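Local coordinates for protein amphiphysin (Drosophila melanogaster, PDB 1URU) that probably senses and binds curved membranes in endocytosis through its dimeric, coiled-coil BAR domain, at residues E37-H42 with E136-K141; K132-K137 with H190-A195; I119-Y124 with V205-T210. All coordinates share one frame; numbering follows the deposited sequence.

Contact 1: E37-H42 with E136-K141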
loop_
_atom_site.group_PDB
_atom_site.type_symbol
_atom_site.label_atom_id
_atom_site.label_comp_id
_atom_site.label_asym_id
_atom_site.label_seq_id
_atom_site.Cartn_x
_atom_site.Cartn_y
_atom_site.Cartn_z
ATOM N N GLU A 37 46.393 8.882 5.599
ATOM C CA GLU A 37 45.784 7.589 5.302
ATOM C C GLU A 37 44.627 7.344 6.263
ATOM O O GLU A 37 43.599 6.815 5.873
ATOM C CB GLU A 37 46.827 6.460 5.366
ATOM C CG GLU A 37 47.915 6.527 4.276
ATOM C CD GLU A 37 48.909 5.372 4.340
ATOM O OE1 GLU A 37 49.295 4.949 5.457
ATOM O OE2 GLU A 37 49.307 4.862 3.267
ATOM N N ILE A 38 44.782 7.764 7.514
ATOM C CA ILE A 38 43.677 7.749 8.482
ATOM C C ILE A 38 42.523 8.616 7.995
ATOM O O ILE A 38 41.376 8.259 8.173
ATOM C CB ILE A 38 44.172 8.243 9.890
ATOM C CG1 ILE A 38 44.864 7.110 10.640
ATOM C CG2 ILE A 38 43.045 8.828 10.747
ATOM C CD1 ILE A 38 46.024 7.567 11.494
ATOM N N PHE A 39 42.830 9.775 7.418
ATOM C CA PHE A 39 41.798 10.705 6.970
ATOM C C PHE A 39 41.012 10.051 5.852
ATOM O O PHE A 39 39.793 10.139 5.821
ATOM C CB PHE A 39 42.430 12.005 6.462
ATOM C CG PHE A 39 41.435 13.049 6.042
ATOM C CD1 PHE A 39 41.066 14.058 6.913
ATOM C CD2 PHE A 39 40.894 13.041 4.764
ATOM C CE1 PHE A 39 40.153 15.028 6.530
ATOM C CE2 PHE A 39 39.974 14.011 4.366
ATOM C CZ PHE A 39 39.599 14.999 5.254
ATOM N N ASP A 40 41.732 9.403 4.933
ATOM C CA ASP A 40 41.137 8.719 3.801
ATOM C C ASP A 40 40.168 7.667 4.256
ATOM O O ASP A 40 39.121 7.520 3.673
ATOM C CB ASP A 40 42.211 8.040 2.965
ATOM C CG ASP A 40 42.618 8.862 1.774
ATOM O OD1 ASP A 40 42.162 8.510 0.653
ATOM O OD2 ASP A 40 43.366 9.866 1.858
ATOM N N ASP A 41 40.543 6.910 5.279
ATOM C CA ASP A 41 39.685 5.866 5.808
ATOM C C ASP A 41 38.420 6.475 6.374
ATOM O O ASP A 41 37.345 5.905 6.213
ATOM C CB ASP A 41 40.402 5.036 6.873
ATOM C CG ASP A 41 41.399 4.048 6.283
ATOM O OD1 ASP A 41 41.513 3.952 5.051
ATOM O OD2 ASP A 41 42.145 3.336 6.982
ATOM N N HIS A 42 38.551 7.627 7.027
ATOM C CA HIS A 42 37.397 8.376 7.527
ATOM C C HIS A 42 36.468 8.806 6.401
ATOM O O HIS A 42 35.250 8.828 6.567
ATOM C CB HIS A 42 37.829 9.632 8.267
ATOM C CG HIS A 42 38.401 9.383 9.622
ATOM N ND1 HIS A 42 37.672 8.819 10.643
ATOM C CD2 HIS A 42 39.628 9.638 10.129
ATOM C CE1 HIS A 42 38.429 8.739 11.725
ATOM N NE2 HIS A 42 39.621 9.229 11.439
ATOM N N GLU A 136 35.529 18.847 0.808
ATOM C CA GLU A 136 36.004 19.370 -0.476
ATOM C C GLU A 136 36.714 20.715 -0.269
ATOM O O GLU A 136 37.575 21.086 -1.048
ATOM C CB GLU A 136 34.833 19.492 -1.480
ATOM C CG GLU A 136 34.416 18.149 -2.077
ATOM C CD GLU A 136 32.995 18.095 -2.662
ATOM O OE1 GLU A 136 32.037 18.606 -2.054
ATOM O OE2 GLU A 136 32.824 17.479 -3.739
ATOM N N LYS A 137 36.357 21.437 0.789
ATOM C CA LYS A 137 37.116 22.624 1.175
ATOM C C LYS A 137 38.481 22.261 1.765
ATOM O O LYS A 137 39.439 22.953 1.532
ATOM C CB LYS A 137 36.343 23.485 2.168
ATOM C CG LYS A 137 36.855 24.904 2.249
ATOM C CD LYS A 137 36.073 25.738 3.285
ATOM C CE LYS A 137 36.991 26.704 4.070
ATOM N NZ LYS A 137 36.504 26.939 5.469
ATOM N N ARG A 138 38.578 21.184 2.532
ATOM C CA ARG A 138 39.871 20.766 3.069
ATOM C C ARG A 138 40.762 20.325 1.924
ATOM O O ARG A 138 41.882 20.804 1.818
ATOM C CB ARG A 138 39.718 19.647 4.107
ATOM C CG ARG A 138 41.022 19.035 4.616
ATOM C CD ARG A 138 41.518 17.839 3.812
ATOM N NE ARG A 138 42.391 16.995 4.611
ATOM C CZ ARG A 138 43.247 16.090 4.128
ATOM N NH1 ARG A 138 43.367 15.881 2.819
ATOM N NH2 ARG A 138 43.989 15.366 4.970
ATOM N N ASN A 139 40.259 19.435 1.067
ATOM C CA ASN A 139 41.017 18.918 -0.078
ATOM C C ASN A 139 41.487 20.058 -0.983
ATOM O O ASN A 139 42.578 20.019 -1.523
ATOM C CB ASN A 139 40.198 17.889 -0.883
ATOM C CG ASN A 139 39.774 16.656 -0.038
ATOM O OD1 ASN A 139 40.092 16.559 1.139
ATOM N ND2 ASN A 139 39.042 15.730 -0.651
ATOM N N ARG A 140 40.688 21.099 -1.113
ATOM C CA ARG A 140 41.044 22.228 -1.968
ATOM C C ARG A 140 42.186 23.043 -1.325
ATOM O O ARG A 140 43.228 23.261 -1.938
ATOM C CB ARG A 140 39.782 23.070 -2.182
ATOM C CG ARG A 140 39.875 24.260 -3.114
ATOM C CD ARG A 140 38.529 24.970 -3.272
ATOM N NE ARG A 140 37.446 23.987 -3.444
ATOM C CZ ARG A 140 36.321 23.909 -2.708
ATOM N NH1 ARG A 140 36.077 24.769 -1.713
ATOM N NH2 ARG A 140 35.421 22.952 -2.979
ATOM N N LYS A 141 41.983 23.441 -0.071
ATOM C CA LYS A 141 42.981 24.158 0.720
ATOM C C LYS A 141 44.337 23.410 0.810
ATOM O O LYS A 141 45.382 24.045 1.027
ATOM C CB LYS A 141 42.454 24.429 2.148
ATOM C CG LYS A 141 41.084 25.139 2.252
ATOM C CD LYS A 141 41.172 26.645 2.504
ATOM C CE LYS A 141 40.429 27.474 1.432
ATOM N NZ LYS A 141 41.211 28.685 1.019
#
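F39 and R138 meet from opposite directions and form a cation-pi stack, the main interaction between these segments of helices 35-84 and 92-156. The guanidinium lies nearly flat on one ring face, with the planes 18° apart and R138 CZ 3.7 Å from the centroid of the F39 ring, almost on the ring normal. The group spans the ring: R138 NE sits 3.5 Å from F39 CZ at the far rim, while R138 NH2 stands 3.6 Å from F39 CG at the root. With CG anti to the backbone N (chi1 174°), the R138 chain bends at chi2 (-90°) and thereby lays its end over the ring.

Van der Waals contact adds R138 CD, 3.7 Å from F39 CZ, and N139 OD1, which approaches the ring obliquely, 4.1 Å from F39 CE2.

Hydrogen bonding comes from outside the pair: R138 NH2 bonds N186 OD1, which should help fix the guanidinium's rotation, and D36 offers only a long, weak ion pair. Both stacked residues are buried beneath helix 172-239. There L189 touches both, Y182 touches R138, and H190 meets F39 edge-to-face, completing a three-helix junction.

Contact 2: K132-K137 with H190-A195; sequences KKKVEK and HDELPA
V135 and L193 make the apolar, buried half of this contact, while K134 and E192 close its partly exposed margin with a salt bridge. The segments belong to helices 92-156 and 172-239, which run antiparallel in the BAR-domain coiled coil. Their CA atoms come nearest at V135 and L193, 9.3 Å apart.

On the inner side a single methyl from each residue does the touching: V135 CG2 lies 4.2 Å from L193 CD2, the two side chains crossing at about a right angle. The V135 branch that meets L193 is the one beside its own backbone N, while CG1 stands anti to that N (chi1 165°). L43 of helix 35-84 packs on V135 and M131 on L193, so all three helices contribute here. One residue beyond L193, P194 interrupts the backbone bonding of helix 172-239 and marks a kink.

The outer side is polar and partly open to solvent. K134 leaves with CG anti to the backbone N (chi1 -163°) and stays extended, its side chain touching L185 and L189. The K134 and E192 side chains cross at about a right angle, and K134 NZ donates to E192 OE1 at 3.1 Å, on the syn lone pair, and weakly to E192 OE2 at 3.3 Å, so it faces both carboxylate oxygens. The stronger partner of K134 NZ is E188, one turn earlier on the same helix as E192; E192 shares the ammonium with it.

One lysine from helix 92-156 thus serves two glutamates of helix 172-239. The pairing probably eases the repulsion between those carboxylates and sets a charge-paired border beside the V135-L193 contact.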
loop_
_atom_site.group_PDB
_atom_site.type_symbol
_atom_site.label_atom_id
_atom_site.label_comp_id
_atom_site.label_asym_id
_atom_site.label_seq_id
_atom_site.Cartn_x
_atom_site.Cartn_y
_atom_site.Cartn_z
ATOM N N LYS A 132 30.240 17.083 3.328
ATOM C CA LYS A 132 30.940 16.834 2.056
ATOM C C LYS A 132 31.508 18.160 1.546
ATOM O O LYS A 132 32.632 18.232 1.092
ATOM C CB LYS A 132 29.978 16.191 1.032
ATOM C CG LYS A 132 30.578 15.798 -0.312
ATOM C CD LYS A 132 29.640 14.873 -1.106
ATOM C CE LYS A 132 30.343 14.199 -2.315
ATOM N NZ LYS A 132 29.401 13.458 -3.214
ATOM N N LYS A 133 30.734 19.223 1.666
ATOM C CA LYS A 133 31.209 20.539 1.279
ATOM C C LYS A 133 32.451 20.934 2.078
ATOM O O LYS A 133 33.411 21.478 1.516
ATOM C CB LYS A 133 30.109 21.583 1.470
ATOM C CG LYS A 133 30.326 22.836 0.632
ATOM C CD LYS A 133 29.130 23.808 0.674
ATOM C CE LYS A 133 29.581 25.259 0.333
ATOM N NZ LYS A 133 28.448 26.110 -0.166
ATOM N N LYS A 134 32.443 20.648 3.381
ATOM C CA LYS A 134 33.600 20.936 4.209
ATOM C C LYS A 134 34.806 20.087 3.832
ATOM O O LYS A 134 35.930 20.560 3.873
ATOM C CB LYS A 134 33.282 20.733 5.671
ATOM C CG LYS A 134 34.275 21.382 6.590
ATOM C CD LYS A 134 33.807 21.251 8.010
ATOM C CE LYS A 134 34.764 21.885 8.995
ATOM N NZ LYS A 134 34.010 22.339 10.194
ATOM N N VAL A 135 34.588 18.835 3.465
ATOM C CA VAL A 135 35.700 17.984 3.080
ATOM C C VAL A 135 36.349 18.450 1.782
ATOM O O VAL A 135 37.568 18.435 1.670
ATOM C CB VAL A 135 35.266 16.552 2.910
ATOM C CG1 VAL A 135 36.329 15.757 2.168
ATOM C CG2 VAL A 135 34.972 15.934 4.273
ATOM N N GLU A 136 35.529 18.847 0.808
ATOM C CA GLU A 136 36.004 19.370 -0.476
ATOM C C GLU A 136 36.714 20.715 -0.269
ATOM O O GLU A 136 37.575 21.086 -1.048
ATOM C CB GLU A 136 34.833 19.492 -1.480
ATOM C CG GLU A 136 34.416 18.149 -2.077
ATOM C CD GLU A 136 32.995 18.095 -2.662
ATOM O OE1 GLU A 136 32.037 18.606 -2.054
ATOM O OE2 GLU A 136 32.824 17.479 -3.739
ATOM N N LYS A 137 36.357 21.437 0.789
ATOM C CA LYS A 137 37.116 22.624 1.175
ATOM C C LYS A 137 38.481 22.261 1.765
ATOM O O LYS A 137 39.439 22.953 1.532
ATOM C CB LYS A 137 36.343 23.485 2.168
ATOM C CG LYS A 137 36.855 24.904 2.249
ATOM C CD LYS A 137 36.073 25.738 3.285
ATOM C CE LYS A 137 36.991 26.704 4.070
ATOM N NZ LYS A 137 36.504 26.939 5.469
ATOM N N HIS A 190 39.372 15.712 11.304
ATOM C CA HIS A 190 39.904 14.517 11.943
ATOM C C HIS A 190 39.106 14.130 13.186
ATOM O O HIS A 190 39.072 12.968 13.541
ATOM C CB HIS A 190 41.388 14.699 12.259
ATOM C CG HIS A 190 42.279 14.125 11.217
ATOM N ND1 HIS A 190 42.386 12.768 11.011
ATOM C CD2 HIS A 190 43.065 14.715 10.289
ATOM C CE1 HIS A 190 43.218 12.552 10.008
ATOM N NE2 HIS A 190 43.634 13.715 9.544
ATOM N N ASP A 191 38.475 15.111 13.822
ATOM C CA ASP A 191 37.533 14.885 14.920
ATOM C C ASP A 191 36.087 14.792 14.441
ATOM O O ASP A 191 35.319 13.948 14.911
ATOM C CB ASP A 191 37.589 16.039 15.928
ATOM C CG ASP A 191 38.926 16.136 16.684
ATOM O OD1 ASP A 191 39.738 15.172 16.700
ATOM O OD2 ASP A 191 39.226 17.177 17.296
ATOM N N GLU A 192 35.696 15.661 13.516
ATOM C CA GLU A 192 34.288 15.778 13.179
ATOM C C GLU A 192 33.771 14.545 12.428
ATOM O O GLU A 192 32.658 14.101 12.663
ATOM C CB GLU A 192 33.996 17.071 12.396
ATOM C CG GLU A 192 33.774 18.283 13.289
ATOM C CD GLU A 192 33.712 19.587 12.510
ATOM O OE1 GLU A 192 33.109 19.623 11.408
ATOM O OE2 GLU A 192 34.269 20.591 12.989
ATOM N N LEU A 193 34.584 14.017 11.520
ATOM C CA LEU A 193 34.183 12.894 10.687
ATOM C C LEU A 193 33.898 11.629 11.480
ATOM O O LEU A 193 32.824 11.081 11.341
ATOM C CB LEU A 193 35.227 12.615 9.592
ATOM C CG LEU A 193 35.267 13.646 8.468
ATOM C CD1 LEU A 193 36.559 13.542 7.678
ATOM C CD2 LEU A 193 34.042 13.515 7.547
ATOM N N PRO A 194 34.844 11.124 12.268
ATOM C CA PRO A 194 34.567 9.948 13.114
ATOM C C PRO A 194 33.456 10.158 14.133
ATOM O O PRO A 194 32.752 9.225 14.452
ATOM C CB PRO A 194 35.904 9.706 13.840
ATOM C CG PRO A 194 36.655 10.942 13.687
ATOM C CD PRO A 194 36.242 11.561 12.399
ATOM N N ALA A 195 33.363 11.360 14.673
ATOM C CA ALA A 195 32.276 11.752 15.546
ATOM C C ALA A 195 30.943 11.480 14.880
ATOM O O ALA A 195 30.081 10.891 15.502
ATOM C CB ALA A 195 32.402 13.249 15.914
#

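Contact 3: I119-Y124 with V205-T210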
loop_
_atom_site.group_PDB
_atom_site.type_symbol
_atom_site.label_atom_id
_atom_site.label_comp_id
_atom_site.label_asym_id
_atom_site.label_seq_id
_atom_site.Cartn_x
_atom_site.Cartn_y
_atom_site.Cartn_z
ATOM N N ILE A 119 10.999 12.828 9.723
ATOM C CA ILE A 119 11.722 14.099 9.903
ATOM C C ILE A 119 13.134 13.907 10.496
ATOM O O ILE A 119 14.083 14.503 9.992
ATOM C CB ILE A 119 10.903 15.152 10.729
ATOM C CG1 ILE A 119 10.025 16.012 9.826
ATOM C CG2 ILE A 119 11.808 16.125 11.464
ATOM C CD1 ILE A 119 8.706 15.437 9.585
ATOM N N PRO A 120 13.303 13.135 11.572
ATOM C CA PRO A 120 14.655 12.804 12.014
ATOM C C PRO A 120 15.488 12.198 10.904
ATOM O O PRO A 120 16.695 12.418 10.893
ATOM C CB PRO A 120 14.417 11.797 13.153
ATOM C CG PRO A 120 13.158 12.204 13.704
ATOM C CD PRO A 120 12.298 12.596 12.508
ATOM N N LEU A 121 14.871 11.442 9.995
ATOM C CA LEU A 121 15.630 10.793 8.913
ATOM C C LEU A 121 16.132 11.808 7.912
ATOM O O LEU A 121 17.260 11.698 7.437
ATOM C CB LEU A 121 14.793 9.732 8.216
ATOM C CG LEU A 121 15.402 8.914 7.069
ATOM C CD1 LEU A 121 16.756 8.293 7.415
ATOM C CD2 LEU A 121 14.384 7.844 6.610
ATOM N N ASN A 122 15.281 12.797 7.626
ATOM C CA ASN A 122 15.589 13.881 6.690
ATOM C C ASN A 122 16.624 14.811 7.300
ATOM O O ASN A 122 17.451 15.350 6.577
ATOM C CB ASN A 122 14.330 14.688 6.303
ATOM C CG ASN A 122 13.391 13.935 5.351
ATOM O OD1 ASN A 122 13.787 13.040 4.614
ATOM N ND2 ASN A 122 12.132 14.316 5.375
ATOM N N THR A 123 16.586 14.967 8.625
ATOM C CA THR A 123 17.541 15.817 9.351
ATOM C C THR A 123 18.951 15.195 9.451
ATOM O O THR A 123 19.959 15.869 9.267
ATOM C CB THR A 123 16.996 16.120 10.751
ATOM O OG1 THR A 123 15.900 17.027 10.650
ATOM C CG2 THR A 123 17.983 16.875 11.585
ATOM N N TYR A 124 18.993 13.909 9.749
ATOM C CA TYR A 124 20.229 13.164 9.850
ATOM C C TYR A 124 20.835 13.046 8.476
ATOM O O TYR A 124 22.045 13.173 8.300
ATOM C CB TYR A 124 19.949 11.783 10.439
ATOM C CG TYR A 124 21.054 10.761 10.306
ATOM C CD1 TYR A 124 22.147 10.742 11.191
ATOM C CD2 TYR A 124 20.993 9.787 9.314
ATOM C CE1 TYR A 124 23.164 9.778 11.059
ATOM C CE2 TYR A 124 21.978 8.833 9.178
ATOM C CZ TYR A 124 23.055 8.811 10.048
ATOM O OH TYR A 124 23.993 7.808 9.884
ATOM N N VAL A 205 19.182 3.269 16.114
ATOM C CA VAL A 205 18.448 2.642 17.182
ATOM C C VAL A 205 17.227 3.522 17.472
ATOM O O VAL A 205 16.138 3.012 17.688
ATOM C CB VAL A 205 19.320 2.342 18.472
ATOM C CG1 VAL A 205 20.546 1.486 18.126
ATOM C CG2 VAL A 205 19.749 3.584 19.172
ATOM N N THR A 206 17.384 4.837 17.416
ATOM C CA THR A 206 16.264 5.734 17.735
ATOM C C THR A 206 15.234 5.770 16.602
ATOM O O THR A 206 14.048 5.669 16.879
ATOM C CB THR A 206 16.755 7.171 18.188
ATOM O OG1 THR A 206 17.521 7.808 17.164
ATOM C CG2 THR A 206 17.773 7.080 19.349
ATOM N N ASN A 207 15.680 5.822 15.340
ATOM C CA ASN A 207 14.760 5.878 14.193
ATOM C C ASN A 207 13.983 4.603 14.030
ATOM O O ASN A 207 12.765 4.618 13.932
ATOM C CB ASN A 207 15.490 6.188 12.877
ATOM C CG ASN A 207 14.608 6.977 11.863
ATOM O OD1 ASN A 207 13.838 7.875 12.222
ATOM N ND2 ASN A 207 14.753 6.647 10.594
ATOM N N LEU A 208 14.685 3.483 14.007
ATOM C CA LEU A 208 14.021 2.177 13.953
ATOM C C LEU A 208 13.110 1.893 15.162
ATOM O O LEU A 208 12.119 1.216 15.008
ATOM C CB LEU A 208 15.055 1.063 13.758
ATOM C CG LEU A 208 15.907 1.144 12.479
ATOM C CD1 LEU A 208 16.839 -0.028 12.377
ATOM C CD2 LEU A 208 15.035 1.181 11.248
ATOM N N GLN A 209 13.415 2.409 16.348
ATOM C CA GLN A 209 12.556 2.189 17.529
ATOM C C GLN A 209 11.229 2.848 17.275
ATOM O O GLN A 209 10.182 2.250 17.496
ATOM C CB GLN A 209 13.168 2.772 18.814
ATOM C CG GLN A 209 12.460 2.425 20.163
ATOM C CD GLN A 209 10.955 2.876 20.316
ATOM O OE1 GLN A 209 10.645 4.054 20.578
ATOM N NE2 GLN A 209 10.044 1.907 20.174
ATOM N N THR A 210 11.274 4.089 16.811
ATOM C CA THR A 210 10.060 4.817 16.409
ATOM C C THR A 210 9.314 4.086 15.292
ATOM O O THR A 210 8.101 3.907 15.377
ATOM C CB THR A 210 10.405 6.234 15.901
ATOM O OG1 THR A 210 11.297 6.890 16.803
ATOM C CG2 THR A 210 9.190 7.127 15.888
#
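N207, with chi1 -149°, sends its amide across to L121, which meets it chiefly with CB; the L121 chi1 of -179°, CG anti to the backbone N, sets the two methyls alongside the amide at slightly longer range. The setting is the antiparallel helical coiled coil of the BAR domain, where helix 92-156 runs beside helix 172-239.

The backbones come close here, with P120 CA and N207 CA 7.3 Å apart. N207 reaches between two neighbours, its CG 4.6 Å from L121 CB and 5.0 Å from P120 CB. L121 crosses it at about a right angle, whereas P120 touches the N207 side chain by CB alone, a slighter contact. The interaction is van der Waals contact, since no hydrogen bond joins the two segments. V117, one turn before L121, also packs on N207.

L121 is buried on its other contacts too, touching L56 and F60 of helix 35-84 and F203 of helix 172-239. Y124 stacks its ring on F203 and bonds Q49 through its hydroxyl, tying the same three helices together. On segment 205-210, V205, L208 and Q209 pack on L236, V81 and E230 of the second subunit, so this helix joins the monomer core to the dimer interface.

P120 N makes no bond to the preceding turn, and a kink falls there. Threonines tie back to their own helices. I119 O accepts both T123 N, at 2.9 Å, and T123 OG1, at 3.2 Å. T206 O is likewise gripped twice: T210 OG1 donates to it at 3.0 Å from one face of the carbonyl plane, and T210 N approaches from the opposite face.

All three contacts use helix 92-156. Contacts 2 and 3 pair it with helix 172-239, whereas contact 1 pairs it with helix 35-84. Contacts 1 and 2 lie side by side, their centres about 7 Å apart, share E136 and K137, and touch where H42 packs on P194. Contact 3 is separate, with its centre about 22 Å from that of contact 2, and lies nearer the centre of the chain. Contacts 1 and 3 are buried, contact 2 only partly. Chemistry follows place: a cation lies on a ring in contact 1, contact 2 adds an ion pair at its margin, and contact 3, close to the second subunit, is uncharged across its segments.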